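Local coordinates for protein rhamnosidase B (Bacillus sp., PDB 2OKX) that hydrolyses terminal alpha-L-rhamnose residues from rhamnosides as a glycoside hydrolase of family 78, probably with inversion at the anomeric carbon, at residues 600-605 / 651-656; 611-616 / 662-667; 631-636 / 655-660; 636-641 / 709-714. All blocks are in the same frame, centred on the assembly; numbering follows the deposited sequence.

All four contacts lie in the helical domain that forms the alpha barrel of this rhamnosidase, on one side of the chain's centre. Helix 647-665 is the common partner of contacts 1, 2 and 3, while contact 4 ties helix 627-644, also used by contact 3, to helix 696-715. Contacts 1 and 3 have centres about 7 Å apart and are joined by a hydrogen bond from Trp633 NE1 to Leu601 O (3.1 Å). Tyr614 OH of contact 2 is hydrogen-bonded to Ala656 O (2.8 Å), an atom of contacts 1 and 3. Val657 and Leu712 connect contacts 3 and 4, about 8 Å between centres; contacts 2 and 4, with centres about 18 Å apart, do not touch.

Contact 1: residues 600-605 / 651-656; sequences CLNLVP and ARIWPA
Arg652, Ile653 and Ala656 on helix 647-665 meet the end of helix 595-603 and the 3-10 segment that follows it, joining two helices of the alpha-barrel domain. Arg652 reaches Asn602 through a water. Arg652 NE donates in the plane of the guanidinium to water 1 (2.7 Å), and Asn602 ND2 gives the same water a weak second bond at 3.0 Å. The charge of Arg652 has a partner of its own: NH1 forms a salt bridge with Glu598, one turn before Asn602 on helix 595-603. Ile653 CG1 stands roughly anti to the backbone N (chi1 -150°), on the carbonyl side. Ile653 CD1 lies 3.8 Å from Asn602 ND2, the two side chains crossing obliquely. Ile653 CD1 also comes to 4.1 Å from Pro605 CG, here with the side chains at about a right angle. One turn further, Ala656 presses its CB on the proline ring, 3.6 Å from Pro605 CG and 3.8 Å from Pro605 CB. Trp633 of helix 627-644 packs on Pro605 as well. The contact is thus graded from polar to apolar: no direct hydrogen bond crosses it, and a water and a nearby ion pair serve the polar end, while methyl and ring carbons close the other by van der Waals packing.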
loop_
_atom_site.group_PDB
_atom_site.type_symbol
_atom_site.label_atom_id
_atom_site.label_comp_id
_atom_site.label_asym_id
_atom_site.label_seq_id
_atom_site.Cartn_x
_atom_site.Cartn_y
_atom_site.Cartn_z
ATOM N N CYS A 600 -12.254 -8.840 3.559
ATOM C CA CYS A 600 -11.922 -8.174 2.307
ATOM C C CYS A 600 -12.986 -8.383 1.239
ATOM O O CYS A 600 -13.369 -7.437 0.548
ATOM C CB CYS A 600 -10.564 -8.659 1.794
ATOM S SG CYS A 600 -9.180 -8.099 2.826
ATOM N N LEU A 601 -13.459 -9.618 1.101
ATOM C CA LEU A 601 -14.480 -9.923 0.108
ATOM C C LEU A 601 -15.763 -9.137 0.387
ATOM O O LEU A 601 -16.437 -8.690 -0.541
ATOM C CB LEU A 601 -14.778 -11.425 0.098
ATOM C CG LEU A 601 -13.606 -12.354 -0.239
ATOM C CD1 LEU A 601 -14.070 -13.800 -0.174
ATOM C CD2 LEU A 601 -13.059 -12.033 -1.618
ATOM N N ASN A 602 -16.091 -8.968 1.665
ATOM C CA ASN A 602 -17.296 -8.242 2.063
ATOM C C ASN A 602 -17.207 -6.731 1.838
ATOM O O ASN A 602 -18.230 -6.064 1.704
ATOM C CB ASN A 602 -17.616 -8.511 3.541
ATOM C CG ASN A 602 -18.201 -9.896 3.778
ATOM O OD1 ASN A 602 -18.191 -10.402 4.901
ATOM N ND2 ASN A 602 -18.726 -10.508 2.723
ATOM N N LEU A 603 -15.993 -6.190 1.797
ATOM C CA LEU A 603 -15.817 -4.750 1.597
ATOM C C LEU A 603 -16.056 -4.290 0.159
ATOM O O LEU A 603 -16.472 -3.151 -0.074
ATOM C CB LEU A 603 -14.407 -4.319 2.027
ATOM C CG LEU A 603 -14.115 -4.195 3.526
ATOM C CD1 LEU A 603 -12.620 -3.952 3.753
ATOM C CD2 LEU A 603 -14.931 -3.043 4.106
ATOM N N VAL A 604 -15.808 -5.175 -0.802
ATOM C CA VAL A 604 -15.960 -4.824 -2.210
ATOM C C VAL A 604 -17.356 -4.361 -2.638
ATOM O O VAL A 604 -17.485 -3.349 -3.324
ATOM C CB VAL A 604 -15.503 -5.990 -3.119
ATOM C CG1 VAL A 604 -15.664 -5.609 -4.587
ATOM C CG2 VAL A 604 -14.040 -6.325 -2.821
ATOM N N PRO A 605 -18.415 -5.090 -2.247
ATOM C CA PRO A 605 -19.769 -4.676 -2.639
ATOM C C PRO A 605 -20.155 -3.291 -2.117
ATOM O O PRO A 605 -21.130 -2.694 -2.576
ATOM C CB PRO A 605 -20.650 -5.778 -2.056
ATOM C CG PRO A 605 -19.758 -6.984 -2.129
ATOM C CD PRO A 605 -18.441 -6.426 -1.625
ATOM N N ALA A 651 -24.294 -17.613 0.238
ATOM C CA ALA A 651 -25.651 -17.089 0.139
ATOM C C ALA A 651 -25.657 -15.576 0.336
ATOM O O ALA A 651 -26.354 -14.853 -0.378
ATOM C CB ALA A 651 -26.544 -17.760 1.185
ATOM N N ARG A 652 -24.876 -15.103 1.303
ATOM C CA ARG A 652 -24.798 -13.674 1.585
ATOM C C ARG A 652 -24.163 -12.886 0.450
ATOM O O ARG A 652 -24.581 -11.767 0.156
ATOM C CB ARG A 652 -23.988 -13.408 2.860
ATOM C CG ARG A 652 -24.620 -13.896 4.153
ATOM C CD ARG A 652 -23.931 -13.254 5.349
ATOM N NE ARG A 652 -22.518 -13.618 5.446
ATOM C CZ ARG A 652 -22.068 -14.724 6.031
ATOM N NH1 ARG A 652 -20.767 -14.977 6.071
ATOM N NH2 ARG A 652 -22.922 -15.573 6.591
ATOM N N ILE A 653 -23.156 -13.473 -0.192
ATOM C CA ILE A 653 -22.439 -12.789 -1.262
ATOM C C ILE A 653 -22.999 -12.972 -2.675
ATOM O O ILE A 653 -22.717 -12.163 -3.559
ATOM C CB ILE A 653 -20.934 -13.203 -1.261
ATOM C CG1 ILE A 653 -20.076 -12.058 -1.793
ATOM C CG2 ILE A 653 -20.721 -14.449 -2.117
ATOM C CD1 ILE A 653 -20.007 -10.875 -0.856
ATOM N N TRP A 654 -23.790 -14.021 -2.896
ATOM C CA TRP A 654 -24.340 -14.272 -4.232
ATOM C C TRP A 654 -24.982 -13.054 -4.898
ATOM O O TRP A 654 -24.687 -12.749 -6.054
ATOM C CB TRP A 654 -25.356 -15.422 -4.198
ATOM C CG TRP A 654 -26.142 -15.545 -5.480
ATOM C CD1 TRP A 654 -27.500 -15.482 -5.616
ATOM C CD2 TRP A 654 -25.615 -15.707 -6.807
ATOM N NE1 TRP A 654 -27.852 -15.593 -6.943
ATOM C CE2 TRP A 654 -26.716 -15.732 -7.695
ATOM C CE3 TRP A 654 -24.322 -15.833 -7.331
ATOM C CZ2 TRP A 654 -26.563 -15.876 -9.080
ATOM C CZ3 TRP A 654 -24.169 -15.977 -8.710
ATOM C CH2 TRP A 654 -25.286 -15.996 -9.567
ATOM N N PRO A 655 -25.878 -12.349 -4.188
ATOM C CA PRO A 655 -26.527 -11.171 -4.774
ATOM C C PRO A 655 -25.542 -10.143 -5.335
ATOM O O PRO A 655 -25.731 -9.632 -6.441
ATOM C CB PRO A 655 -27.349 -10.621 -3.610
ATOM C CG PRO A 655 -27.746 -11.869 -2.885
ATOM C CD PRO A 655 -26.450 -12.656 -2.866
ATOM N N ALA A 656 -24.490 -9.843 -4.576
ATOM C CA ALA A 656 -23.488 -8.879 -5.021
ATOM C C ALA A 656 -22.768 -9.394 -6.262
ATOM O O ALA A 656 -22.392 -8.618 -7.142
ATOM C CB ALA A 656 -22.482 -8.608 -3.905
HETATM O O HOH W 1 -21.144 -11.865 3.967
#

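Contact 2: residues 611-616 / 662-667; sequences TPLYLD and THYLEH
Pro612 and Leu613, the two central residues of a type I beta turn from Thr611 to Tyr614, dock on the end of helix 647-665, so that a loop of the alpha-barrel domain is fastened to a barrel helix. Two CH-pi contacts carry most of the packing. Pro612 CB sits over one face of the His663 imidazole, 3.5 Å from the ring centroid, and Pro612 CG lies near CD2 of that ring; His663 ND1 is engaged by His659 O. Leu613 CD2 stands above the centre of the Tyr664 ring, 3.5 Å from its centroid and 7° off the normal. Leu613 CD1 meets His667 NE2 tip to tip at 4.1 Å. Within the turn, Thr611 OG1 accepts from Leu613 N (3.1 Å), an ST turn that braces the leucine backbone. Thr630 OG1 of helix 627-644 is hydrogen-bonded to Leu613 O. The hydrogen bond across the contact runs from Tyr664 OH to Leu613 O, 2.8 Å long, with a C=O...O angle of 124° and the hydroxyl oxygen 18° from the carbonyl plane.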
loop_
_atom_site.group_PDB
_atom_site.type_symbol
_atom_site.label_atom_id
_atom_site.label_comp_id
_atom_site.label_asym_id
_atom_site.label_seq_id
_atom_site.Cartn_x
_atom_site.Cartn_y
_atom_site.Cartn_z
ATOM N N THR A 611 -20.323 2.404 -8.441
ATOM C CA THR A 611 -20.462 1.742 -9.731
ATOM C C THR A 611 -20.717 0.246 -9.572
ATOM O O THR A 611 -20.047 -0.431 -8.789
ATOM C CB THR A 611 -19.201 1.924 -10.602
ATOM O OG1 THR A 611 -19.224 0.974 -11.675
ATOM C CG2 THR A 611 -17.936 1.717 -9.776
ATOM N N PRO A 612 -21.696 -0.287 -10.321
ATOM C CA PRO A 612 -22.053 -1.707 -10.275
ATOM C C PRO A 612 -20.915 -2.608 -10.749
ATOM O O PRO A 612 -20.960 -3.825 -10.565
ATOM C CB PRO A 612 -23.275 -1.781 -11.189
ATOM C CG PRO A 612 -22.985 -0.722 -12.206
ATOM C CD PRO A 612 -22.501 0.419 -11.334
ATOM N N LEU A 613 -19.903 -2.004 -11.366
ATOM C CA LEU A 613 -18.749 -2.751 -11.860
ATOM C C LEU A 613 -17.739 -2.984 -10.731
ATOM O O LEU A 613 -16.817 -3.792 -10.868
ATOM C CB LEU A 613 -18.086 -1.998 -13.017
ATOM C CG LEU A 613 -18.981 -1.704 -14.230
ATOM C CD1 LEU A 613 -18.167 -0.994 -15.303
ATOM C CD2 LEU A 613 -19.569 -3.004 -14.776
ATOM N N TYR A 614 -17.933 -2.261 -9.629
ATOM C CA TYR A 614 -17.105 -2.353 -8.423
ATOM C C TYR A 614 -15.689 -1.794 -8.544
ATOM O O TYR A 614 -15.001 -2.019 -9.541
ATOM C CB TYR A 614 -17.060 -3.809 -7.931
ATOM C CG TYR A 614 -18.417 -4.367 -7.523
ATOM C CD1 TYR A 614 -18.578 -5.723 -7.236
ATOM C CD2 TYR A 614 -19.540 -3.541 -7.433
ATOM C CE1 TYR A 614 -19.825 -6.243 -6.870
ATOM C CE2 TYR A 614 -20.788 -4.047 -7.071
ATOM C CZ TYR A 614 -20.925 -5.396 -6.791
ATOM O OH TYR A 614 -22.162 -5.894 -6.437
ATOM N N LEU A 615 -15.264 -1.069 -7.510
ATOM C CA LEU A 615 -13.936 -0.454 -7.468
ATOM C C LEU A 615 -12.804 -1.469 -7.373
ATOM O O LEU A 615 -12.959 -2.525 -6.760
ATOM C CB LEU A 615 -13.848 0.529 -6.295
ATOM C CG LEU A 615 -14.165 1.995 -6.613
ATOM C CD1 LEU A 615 -15.462 2.090 -7.397
ATOM C CD2 LEU A 615 -14.247 2.799 -5.322
ATOM N N ASP A 616 -11.666 -1.134 -7.980
ATOM C CA ASP A 616 -10.503 -2.016 -7.987
ATOM C C ASP A 616 -9.705 -2.009 -6.679
ATOM O O ASP A 616 -8.823 -2.844 -6.481
ATOM C CB ASP A 616 -9.609 -1.693 -9.197
ATOM C CG ASP A 616 -9.369 -0.202 -9.379
ATOM O OD1 ASP A 616 -9.138 0.218 -10.535
ATOM O OD2 ASP A 616 -9.396 0.545 -8.378
ATOM N N THR A 662 -24.301 -8.926 -13.981
ATOM C CA THR A 662 -25.420 -8.457 -14.788
ATOM C C THR A 662 -25.019 -7.185 -15.527
ATOM O O THR A 662 -25.277 -7.042 -16.723
ATOM C CB THR A 662 -26.656 -8.162 -13.913
ATOM O OG1 THR A 662 -27.141 -9.386 -13.347
ATOM C CG2 THR A 662 -27.762 -7.508 -14.741
ATOM N N HIS A 663 -24.369 -6.266 -14.817
ATOM C CA HIS A 663 -23.947 -5.018 -15.435
ATOM C C HIS A 663 -22.768 -5.155 -16.393
ATOM O O HIS A 663 -22.648 -4.376 -17.339
ATOM C CB HIS A 663 -23.660 -3.969 -14.361
ATOM C CG HIS A 663 -24.894 -3.465 -13.681
ATOM N ND1 HIS A 663 -25.587 -4.206 -12.749
ATOM C CD2 HIS A 663 -25.595 -2.317 -13.846
ATOM C CE1 HIS A 663 -26.662 -3.539 -12.369
ATOM N NE2 HIS A 663 -26.691 -2.389 -13.019
ATOM N N TYR A 664 -21.897 -6.133 -16.171
ATOM C CA TYR A 664 -20.779 -6.317 -17.088
ATOM C C TYR A 664 -21.307 -6.824 -18.429
ATOM O O TYR A 664 -20.778 -6.481 -19.490
ATOM C CB TYR A 664 -19.748 -7.305 -16.526
ATOM C CG TYR A 664 -18.693 -6.644 -15.662
ATOM C CD1 TYR A 664 -18.829 -6.588 -14.278
ATOM C CD2 TYR A 664 -17.582 -6.028 -16.242
ATOM C CE1 TYR A 664 -17.884 -5.929 -13.488
ATOM C CE2 TYR A 664 -16.633 -5.368 -15.462
ATOM C CZ TYR A 664 -16.792 -5.321 -14.087
ATOM O OH TYR A 664 -15.864 -4.654 -13.314
ATOM N N LEU A 665 -22.358 -7.636 -18.371
ATOM C CA LEU A 665 -22.971 -8.189 -19.577
ATOM C C LEU A 665 -23.588 -7.096 -20.447
ATOM O O LEU A 665 -23.631 -7.217 -21.674
ATOM C CB LEU A 665 -24.042 -9.218 -19.201
ATOM C CG LEU A 665 -23.533 -10.567 -18.689
ATOM C CD1 LEU A 665 -24.705 -11.446 -18.267
ATOM C CD2 LEU A 665 -22.726 -11.243 -19.785
ATOM N N GLU A 666 -24.065 -6.030 -19.812
ATOM C CA GLU A 666 -24.668 -4.925 -20.549
ATOM C C GLU A 666 -23.618 -4.197 -21.381
ATOM O O GLU A 666 -23.951 -3.400 -22.255
ATOM C CB GLU A 666 -25.338 -3.943 -19.585
ATOM C CG GLU A 666 -26.462 -4.549 -18.760
ATOM C CD GLU A 666 -27.018 -3.578 -17.738
ATOM O OE1 GLU A 666 -27.885 -3.984 -16.935
ATOM O OE2 GLU A 666 -26.585 -2.406 -17.735
ATOM N N HIS A 667 -22.347 -4.476 -21.113
ATOM C CA HIS A 667 -21.263 -3.835 -21.845
ATOM C C HIS A 667 -20.829 -4.641 -23.057
ATOM O O HIS A 667 -19.859 -4.296 -23.731
ATOM C CB HIS A 667 -20.082 -3.575 -20.905
ATOM C CG HIS A 667 -20.312 -2.428 -19.971
ATOM N ND1 HIS A 667 -20.024 -1.124 -20.312
ATOM C CD2 HIS A 667 -20.868 -2.380 -18.738
ATOM C CE1 HIS A 667 -20.394 -0.322 -19.329
ATOM N NE2 HIS A 667 -20.909 -1.060 -18.362
#

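Contact 3: residues 631-636 / 655-660; sequences FFWILA and PAVKHT
A pair of consecutive, roughly antiparallel helices of the alpha barrel meets here: Trp633 and Ile634 of helix 627-644 pack against Ala656, Val657 and Thr660 of helix 647-665. The local axes come within 11.0 Å and cross at -152°. Trp633 CG is anti to the backbone N (chi1 169°), and the six-membered end of its indole leads toward the partner helix. Ala656 CB lies at the edge of the indole, 3.9 Å from Trp633 CH2, and Thr660 CG2 approaches the same edge near CZ3. Val657 CG2 comes in obliquely, also 3.9 Å from Trp633 CH2, while its other branch, CG1, touches Ile634 CG2 at 4.1 Å. Ile634 CD1 and Thr660 CG2 meet tip to tip at 4.1 Å. The polar groups at this buried interface are bonded elsewhere: Trp633 NE1 to Leu601 O, Thr660 OG1 to Pro612 O. No hydrogen bond crosses between the two segments, so their contact is packing of hydrocarbon groups, and the polar atoms of Trp633 and Thr660 tie them to the preceding part of the chain.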
loop_
_atom_site.group_PDB
_atom_site.type_symbol
_atom_site.label_atom_id
_atom_site.label_comp_id
_atom_site.label_asym_id
_atom_site.label_seq_id
_atom_site.Cartn_x
_atom_site.Cartn_y
_atom_site.Cartn_z
ATOM N N PHE A 631 -13.433 -9.440 -11.633
ATOM C CA PHE A 631 -13.578 -10.845 -11.988
ATOM C C PHE A 631 -12.761 -11.696 -11.014
ATOM O O PHE A 631 -13.166 -12.805 -10.662
ATOM C CB PHE A 631 -13.103 -11.109 -13.426
ATOM C CG PHE A 631 -13.842 -10.313 -14.474
ATOM C CD1 PHE A 631 -15.141 -9.868 -14.248
ATOM C CD2 PHE A 631 -13.238 -10.023 -15.694
ATOM C CE1 PHE A 631 -15.830 -9.138 -15.226
ATOM C CE2 PHE A 631 -13.918 -9.297 -16.677
ATOM C CZ PHE A 631 -15.217 -8.854 -16.437
ATOM N N PHE A 632 -11.613 -11.179 -10.577
ATOM C CA PHE A 632 -10.775 -11.921 -9.638
ATOM C C PHE A 632 -11.438 -11.956 -8.270
ATOM O O PHE A 632 -11.219 -12.884 -7.486
ATOM C CB PHE A 632 -9.373 -11.306 -9.540
ATOM C CG PHE A 632 -8.570 -11.428 -10.806
ATOM C CD1 PHE A 632 -8.819 -12.463 -11.708
ATOM C CD2 PHE A 632 -7.570 -10.509 -11.106
ATOM C CE1 PHE A 632 -8.086 -12.574 -12.889
ATOM C CE2 PHE A 632 -6.834 -10.613 -12.280
ATOM C CZ PHE A 632 -7.095 -11.650 -13.176
ATOM N N TRP A 633 -12.250 -10.941 -7.986
ATOM C CA TRP A 633 -12.978 -10.874 -6.725
ATOM C C TRP A 633 -13.996 -12.015 -6.712
ATOM O O TRP A 633 -14.183 -12.687 -5.699
ATOM C CB TRP A 633 -13.717 -9.537 -6.594
ATOM C CG TRP A 633 -14.700 -9.500 -5.449
ATOM C CD1 TRP A 633 -14.407 -9.467 -4.116
ATOM C CD2 TRP A 633 -16.131 -9.524 -5.543
ATOM N NE1 TRP A 633 -15.566 -9.471 -3.373
ATOM C CE2 TRP A 633 -16.639 -9.506 -4.224
ATOM C CE3 TRP A 633 -17.034 -9.559 -6.615
ATOM C CZ2 TRP A 633 -18.014 -9.522 -3.946
ATOM C CZ3 TRP A 633 -18.404 -9.575 -6.340
ATOM C CH2 TRP A 633 -18.877 -9.557 -5.015
ATOM N N ILE A 634 -14.663 -12.225 -7.844
ATOM C CA ILE A 634 -15.645 -13.297 -7.934
ATOM C C ILE A 634 -14.919 -14.626 -7.739
ATOM O O ILE A 634 -15.389 -15.504 -7.018
ATOM C CB ILE A 634 -16.366 -13.279 -9.300
ATOM C CG1 ILE A 634 -17.248 -12.026 -9.394
ATOM C CG2 ILE A 634 -17.211 -14.541 -9.467
ATOM C CD1 ILE A 634 -17.919 -11.830 -10.746
ATOM N N LEU A 635 -13.761 -14.756 -8.378
ATOM C CA LEU A 635 -12.953 -15.963 -8.258
ATOM C C LEU A 635 -12.608 -16.175 -6.786
ATOM O O LEU A 635 -12.786 -17.268 -6.249
ATOM C CB LEU A 635 -11.657 -15.814 -9.057
ATOM C CG LEU A 635 -11.020 -17.067 -9.671
ATOM C CD1 LEU A 635 -9.564 -16.769 -9.976
ATOM C CD2 LEU A 635 -11.129 -18.256 -8.738
ATOM N N ALA A 636 -12.119 -15.123 -6.134
ATOM C CA ALA A 636 -11.746 -15.210 -4.726
ATOM C C ALA A 636 -12.926 -15.629 -3.852
ATOM O O ALA A 636 -12.755 -16.379 -2.887
ATOM C CB ALA A 636 -11.179 -13.876 -4.248
ATOM N N PRO A 655 -25.878 -12.349 -4.188
ATOM C CA PRO A 655 -26.527 -11.171 -4.774
ATOM C C PRO A 655 -25.542 -10.143 -5.335
ATOM O O PRO A 655 -25.731 -9.632 -6.441
ATOM C CB PRO A 655 -27.349 -10.621 -3.610
ATOM C CG PRO A 655 -27.746 -11.869 -2.885
ATOM C CD PRO A 655 -26.450 -12.656 -2.866
ATOM N N ALA A 656 -24.490 -9.843 -4.576
ATOM C CA ALA A 656 -23.488 -8.879 -5.021
ATOM C C ALA A 656 -22.768 -9.394 -6.262
ATOM O O ALA A 656 -22.392 -8.618 -7.142
ATOM C CB ALA A 656 -22.482 -8.608 -3.905
ATOM N N VAL A 657 -22.571 -10.708 -6.327
ATOM C CA VAL A 657 -21.898 -11.324 -7.466
ATOM C C VAL A 657 -22.780 -11.247 -8.708
ATOM O O VAL A 657 -22.322 -10.881 -9.791
ATOM C CB VAL A 657 -21.561 -12.807 -7.178
ATOM C CG1 VAL A 657 -21.026 -13.475 -8.433
ATOM C CG2 VAL A 657 -20.533 -12.894 -6.054
ATOM N N LYS A 658 -24.049 -11.602 -8.538
ATOM C CA LYS A 658 -25.017 -11.577 -9.629
ATOM C C LYS A 658 -25.176 -10.146 -10.144
ATOM O O LYS A 658 -25.168 -9.896 -11.351
ATOM C CB LYS A 658 -26.360 -12.106 -9.121
ATOM C CG LYS A 658 -27.473 -12.164 -10.151
ATOM C CD LYS A 658 -28.746 -12.708 -9.512
ATOM C CE LYS A 658 -29.880 -12.804 -10.516
ATOM N NZ LYS A 658 -29.527 -13.696 -11.653
ATOM N N HIS A 659 -25.304 -9.214 -9.206
ATOM C CA HIS A 659 -25.470 -7.802 -9.520
ATOM C C HIS A 659 -24.391 -7.244 -10.450
ATOM O O HIS A 659 -24.702 -6.630 -11.469
ATOM C CB HIS A 659 -25.500 -6.989 -8.222
ATOM C CG HIS A 659 -25.577 -5.510 -8.434
ATOM N ND1 HIS A 659 -26.665 -4.894 -9.017
ATOM C CD2 HIS A 659 -24.695 -4.522 -8.151
ATOM C CE1 HIS A 659 -26.448 -3.592 -9.084
ATOM N NE2 HIS A 659 -25.260 -3.341 -8.565
ATOM N N THR A 660 -23.123 -7.458 -10.106
ATOM C CA THR A 660 -22.039 -6.935 -10.927
ATOM C C THR A 660 -21.919 -7.635 -12.282
ATOM O O THR A 660 -21.654 -6.985 -13.297
ATOM C CB THR A 660 -20.679 -7.001 -10.179
ATOM O OG1 THR A 660 -19.713 -6.217 -10.889
ATOM C CG2 THR A 660 -20.182 -8.439 -10.075
#

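Contact 4: residues 636-641 / 709-714; sequences ACREYA and SRALAA
Leu712 of helix 696-715 packs on Cys637, Arg638 and Ala641 of helix 627-644, a helix-helix contact of the alpha-barrel domain with local axes 8.9 Å apart at 47°. Leu712 forks between backbone and side chains: Leu712 CD1 lies 3.7 Å from Cys637 CB, and Leu712 CD2 touches Cys637 O at 3.7 Å and Ala641 CB at 3.9 Å. Its CG is anti to the carbonyl carbon (chi1 -68°) and lies near Arg638 CA. The backbones are close here, with the CA atoms of Arg638 and Leu712 5.9 Å apart. Next to it, the extended chain of Arg638 passes over Ala711, whose methyl touches CG and CD. A salt bridge from Arg638 NH1 to Asp708, earlier on helix 696-715, holds the far end of that chain. On the outer shell, Val657 of helix 647-665 packs on Leu712, and Leu601 of helix 595-603 packs on Cys637. Ala711 CB lies over one face of the Arg638 guanidinium group, 3.6 Å from NE and 4.2 Å from CZ.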
loop_
_atom_site.group_PDB
_atom_site.type_symbol
_atom_site.label_atom_id
_atom_site.label_comp_id
_atom_site.label_asym_id
_atom_site.label_seq_id
_atom_site.Cartn_x
_atom_site.Cartn_y
_atom_site.Cartn_z
ATOM N N ALA A 636 -12.119 -15.123 -6.134
ATOM C CA ALA A 636 -11.746 -15.210 -4.726
ATOM C C ALA A 636 -12.926 -15.629 -3.852
ATOM O O ALA A 636 -12.755 -16.379 -2.887
ATOM C CB ALA A 636 -11.179 -13.876 -4.248
ATOM N N CYS A 637 -14.119 -15.139 -4.182
ATOM C CA CYS A 637 -15.317 -15.492 -3.426
ATOM C C CYS A 637 -15.572 -16.987 -3.563
ATOM O O CYS A 637 -15.849 -17.672 -2.580
ATOM C CB CYS A 637 -16.538 -14.718 -3.943
ATOM S SG CYS A 637 -16.591 -12.978 -3.455
ATOM N N ARG A 638 -15.483 -17.489 -4.788
ATOM C CA ARG A 638 -15.690 -18.908 -5.025
ATOM C C ARG A 638 -14.642 -19.717 -4.267
ATOM O O ARG A 638 -14.965 -20.680 -3.575
ATOM C CB ARG A 638 -15.577 -19.239 -6.515
ATOM C CG ARG A 638 -15.605 -20.741 -6.765
ATOM C CD ARG A 638 -15.363 -21.127 -8.207
ATOM N NE ARG A 638 -15.391 -22.581 -8.347
ATOM C CZ ARG A 638 -15.347 -23.232 -9.505
ATOM N NH1 ARG A 638 -15.268 -22.562 -10.647
ATOM N NH2 ARG A 638 -15.389 -24.557 -9.522
ATOM N N GLU A 639 -13.380 -19.317 -4.406
ATOM C CA GLU A 639 -12.291 -20.025 -3.746
ATOM C C GLU A 639 -12.417 -19.998 -2.229
ATOM O O GLU A 639 -12.092 -20.975 -1.562
ATOM C CB GLU A 639 -10.949 -19.451 -4.208
ATOM C CG GLU A 639 -10.623 -19.845 -5.640
ATOM C CD GLU A 639 -9.402 -19.150 -6.207
ATOM O OE1 GLU A 639 -8.864 -19.646 -7.215
ATOM O OE2 GLU A 639 -8.987 -18.108 -5.664
ATOM N N TYR A 640 -12.906 -18.889 -1.684
ATOM C CA TYR A 640 -13.083 -18.778 -0.242
ATOM C C TYR A 640 -14.217 -19.691 0.213
ATOM O O TYR A 640 -14.111 -20.373 1.231
ATOM C CB TYR A 640 -13.415 -17.336 0.153
ATOM C CG TYR A 640 -13.795 -17.193 1.608
ATOM C CD1 TYR A 640 -12.822 -17.127 2.606
ATOM C CD2 TYR A 640 -15.136 -17.162 1.993
ATOM C CE1 TYR A 640 -13.176 -17.033 3.952
ATOM C CE2 TYR A 640 -15.503 -17.070 3.334
ATOM C CZ TYR A 640 -14.521 -17.003 4.307
ATOM O OH TYR A 640 -14.890 -16.896 5.627
ATOM N N ALA A 641 -15.311 -19.683 -0.541
ATOM C CA ALA A 641 -16.465 -20.512 -0.215
ATOM C C ALA A 641 -16.094 -21.992 -0.259
ATOM O O ALA A 641 -16.535 -22.777 0.585
ATOM C CB ALA A 641 -17.605 -20.227 -1.193
ATOM N N SER A 709 -19.262 -18.193 -11.167
ATOM C CA SER A 709 -20.381 -17.681 -10.374
ATOM C C SER A 709 -21.385 -18.768 -9.993
ATOM O O SER A 709 -22.057 -18.670 -8.966
ATOM C CB SER A 709 -21.107 -16.567 -11.135
ATOM O OG SER A 709 -21.789 -17.079 -12.268
ATOM N N ARG A 710 -21.490 -19.800 -10.822
ATOM C CA ARG A 710 -22.418 -20.891 -10.546
ATOM C C ARG A 710 -22.125 -21.535 -9.195
ATOM O O ARG A 710 -23.041 -21.819 -8.422
ATOM C CB ARG A 710 -22.347 -21.945 -11.656
ATOM C CG ARG A 710 -23.114 -23.230 -11.351
ATOM C CD ARG A 710 -23.544 -23.933 -12.629
ATOM N NE ARG A 710 -24.646 -23.224 -13.277
ATOM C CZ ARG A 710 -25.127 -23.515 -14.483
ATOM N NH1 ARG A 710 -26.132 -22.810 -14.981
ATOM N NH2 ARG A 710 -24.599 -24.504 -15.194
ATOM N N ALA A 711 -20.843 -21.758 -8.911
ATOM C CA ALA A 711 -20.444 -22.371 -7.650
ATOM C C ALA A 711 -21.054 -21.621 -6.470
ATOM O O ALA A 711 -21.587 -22.231 -5.547
ATOM C CB ALA A 711 -18.920 -22.397 -7.535
ATOM N N LEU A 712 -20.983 -20.296 -6.507
ATOM C CA LEU A 712 -21.536 -19.477 -5.432
ATOM C C LEU A 712 -23.054 -19.573 -5.403
ATOM O O LEU A 712 -23.661 -19.670 -4.335
ATOM C CB LEU A 712 -21.106 -18.019 -5.607
ATOM C CG LEU A 712 -19.608 -17.782 -5.389
ATOM C CD1 LEU A 712 -19.205 -16.411 -5.907
ATOM C CD2 LEU A 712 -19.294 -17.921 -3.910
ATOM N N ALA A 713 -23.665 -19.543 -6.584
ATOM C CA ALA A 713 -25.116 -19.637 -6.690
ATOM C C ALA A 713 -25.595 -20.969 -6.120
ATOM O O ALA A 713 -26.559 -21.019 -5.356
ATOM C CB ALA A 713 -25.541 -19.509 -8.146
ATOM N N ALA A 714 -24.914 -22.046 -6.495
ATOM C CA ALA A 714 -25.271 -23.381 -6.028
ATOM C C ALA A 714 -25.034 -23.508 -4.528
ATOM O O ALA A 714 -25.884 -24.016 -3.795
ATOM C CB ALA A 714 -24.461 -24.431 -6.779
#